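Side-chain contact in core protein VP4 (Bluetongue virus, PDB 2JHP), which caps the viral messenger RNA inside the core, carrying several RNA-capping activities, including methyl transfer, in one chain: residues T413-C416 with N417-L420. Residues are numbered along the deposited sequence; the frame is centred on the assembly and turned at random.
Sequences TNRC and NMGL. With SAH (S-adenosyl-L-homocysteine), chain B.
Asn-417 reads the adenine of the bound S-adenosyl-L-homocysteine with both ends of its amide, in a 3-10 turn set in the loop between strand 406-408 and helix 421-430 of a Rossmann-like methyltransferase domain. The ligand's N6 donates to Asn-417 OD1 at 2.8 Å, and Asn-417 ND2 donates to the ligand's N7 at 3.0 Å; the two bonds are similarly, moderately bent. This pairing uses the adenine edge that carries N6 and N7. ND2 also donates to Leu-412 O, which fixes which end of the amide meets which base atom.

Two backbone bonds close the turn from which that side chain springs. Asn-417 N donates to Asn-414 O at 2.9 Å, and Met-418 N to Arg-415 O at 3.2 Å; in the second bond the donor stands above the carbonyl plane, 64° out of it. CG of Asn-417 lies anti to the carbonyl carbon and beside the backbone N (chi1 -54°), the rotamer in which the amide meets the base. One water donates to both Cys-416 O and Met-418 O, tying the turn to the type II beta turn 417-420, which leads into the following helix.

Further out, Asn-414 lies beside the C8 side of the base and the C5' carbon, its OD1 3.3 Å from C8 of the ligand. Thr-413 OG1, hydrogen-bonded to Trp-437 N and Asp-448 OD1, joins the start of the loop to neighbouring parts of the fold. On the solvent side Arg-415 and Met-418 run alongside each other, pointing the same way, and Met-418 SD lies 4.1 Å from Arg-415 CG.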
loop_
_atom_site.group_PDB
_atom_site.type_symbol
_atom_site.label_atom_id
_atom_site.label_comp_id
_atom_site.label_asym_id
_atom_site.label_seq_id
_atom_site.Cartn_x
_atom_site.Cartn_y
_atom_site.Cartn_z
ATOM N N THR A 413 -6.617 5.321 -9.801
ATOM C CA THR A 413 -7.000 4.771 -11.078
ATOM C C THR A 413 -7.705 3.442 -10.931
ATOM O O THR A 413 -7.776 2.655 -11.890
ATOM C CB THR A 413 -5.778 4.568 -11.949
ATOM O OG1 THR A 413 -4.720 4.017 -11.161
ATOM C CG2 THR A 413 -5.325 5.900 -12.559
ATOM N N ASN A 414 -8.212 3.178 -9.723
ATOM C CA ASN A 414 -9.198 2.128 -9.488
ATOM C C ASN A 414 -10.416 2.385 -10.371
ATOM O O ASN A 414 -10.791 3.543 -10.590
ATOM C CB ASN A 414 -9.645 2.114 -8.027
ATOM C CG ASN A 414 -8.688 1.359 -7.105
ATOM O OD1 ASN A 414 -9.078 0.968 -6.008
ATOM N ND2 ASN A 414 -7.439 1.167 -7.534
ATOM N N ARG A 415 -11.038 1.308 -10.853
ATOM C CA ARG A 415 -12.117 1.404 -11.822
ATOM C C ARG A 415 -13.326 2.223 -11.328
ATOM O O ARG A 415 -14.043 2.821 -12.138
ATOM C CB ARG A 415 -12.528 0.010 -12.293
ATOM C CG ARG A 415 -13.153 -0.010 -13.680
ATOM C CD ARG A 415 -12.962 -1.362 -14.379
ATOM N NE ARG A 415 -11.541 -1.653 -14.599
ATOM C CZ ARG A 415 -10.862 -1.343 -15.702
ATOM N NH1 ARG A 415 -11.460 -0.735 -16.723
ATOM N NH2 ARG A 415 -9.579 -1.653 -15.787
ATOM N N CYS A 416 -13.529 2.266 -10.010
ATOM C CA CYS A 416 -14.579 3.098 -9.405
ATOM C C CYS A 416 -14.379 4.613 -9.599
ATOM O O CYS A 416 -15.265 5.393 -9.268
ATOM C CB CYS A 416 -14.709 2.786 -7.912
ATOM S SG CYS A 416 -13.297 3.334 -6.927
ATOM N N ASN A 417 -13.224 5.017 -10.126
ATOM C CA ASN A 417 -12.910 6.436 -10.369
ATOM C C ASN A 417 -12.813 6.809 -11.852
ATOM O O ASN A 417 -12.370 7.911 -12.201
ATOM C CB ASN A 417 -11.611 6.832 -9.653
ATOM C CG ASN A 417 -11.647 6.511 -8.178
ATOM O OD1 ASN A 417 -12.706 6.541 -7.560
ATOM N ND2 ASN A 417 -10.492 6.189 -7.605
ATOM N N MET A 418 -13.231 5.889 -12.712
ATOM C CA MET A 418 -13.185 6.088 -14.148
ATOM C C MET A 418 -13.895 7.373 -14.578
ATOM O O MET A 418 -14.970 7.711 -14.061
ATOM C CB MET A 418 -13.824 4.894 -14.837
ATOM C CG MET A 418 -13.256 4.586 -16.199
ATOM S SD MET A 418 -13.490 2.839 -16.551
ATOM C CE MET A 418 -15.263 2.762 -16.867
ATOM N N GLY A 419 -13.279 8.076 -15.528
ATOM C CA GLY A 419 -13.829 9.318 -16.074
ATOM C C GLY A 419 -13.747 10.507 -15.133
ATOM O O GLY A 419 -14.544 11.435 -15.237
ATOM N N LEU A 420 -12.797 10.482 -14.202
ATOM C CA LEU A 420 -12.663 11.557 -13.220
ATOM C C LEU A 420 -11.223 12.056 -13.170
ATOM O O LEU A 420 -10.726 12.460 -12.117
ATOM C CB LEU A 420 -13.152 11.118 -11.831
ATOM C CG LEU A 420 -14.533 10.474 -11.670
ATOM C CD1 LEU A 420 -14.778 10.116 -10.226
ATOM C CD2 LEU A 420 -15.627 11.380 -12.160
HETATM N N SAH B . -3.667 2.871 -0.402
HETATM C CA SAH B . -3.344 1.480 0.045
HETATM C CB SAH B . -4.292 0.395 -0.475
HETATM C CG SAH B . -5.051 0.604 -1.773
HETATM S SD SAH B . -6.337 -0.661 -1.963
HETATM C C SAH B . -1.894 1.101 -0.210
HETATM O O SAH B . -0.988 1.908 0.010
HETATM O OXT SAH B . -1.591 -0.025 -0.606
HETATM C "C5'" SAH B . -7.433 0.566 -2.732
HETATM C "C4'" SAH B . -8.518 1.064 -1.794
HETATM O "O4'" SAH B . -8.853 2.407 -2.082
HETATM C "C3'" SAH B . -9.804 0.248 -1.902
HETATM O "O3'" SAH B . -10.271 0.048 -0.578
HETATM C "C2'" SAH B . -10.770 1.162 -2.641
HETATM O "O2'" SAH B . -12.102 1.002 -2.231
HETATM C "C1'" SAH B . -10.261 2.545 -2.237
HETATM N N9 SAH B . -10.629 3.605 -3.202
HETATM C C8 SAH B . -10.692 3.507 -4.573
HETATM N N7 SAH B . -11.076 4.708 -5.078
HETATM C C5 SAH B . -11.261 5.573 -4.052
HETATM C C6 SAH B . -11.642 6.916 -3.995
HETATM N N6 SAH B . -11.902 7.589 -5.113
HETATM N N1 SAH B . -11.738 7.556 -2.773
HETATM C C2 SAH B . -11.457 6.864 -1.607
HETATM N N3 SAH B . -11.079 5.534 -1.659
HETATM C C4 SAH B . -10.983 4.892 -2.862
HETATM O O HOH W 1 -16.161 7.039 -11.879
#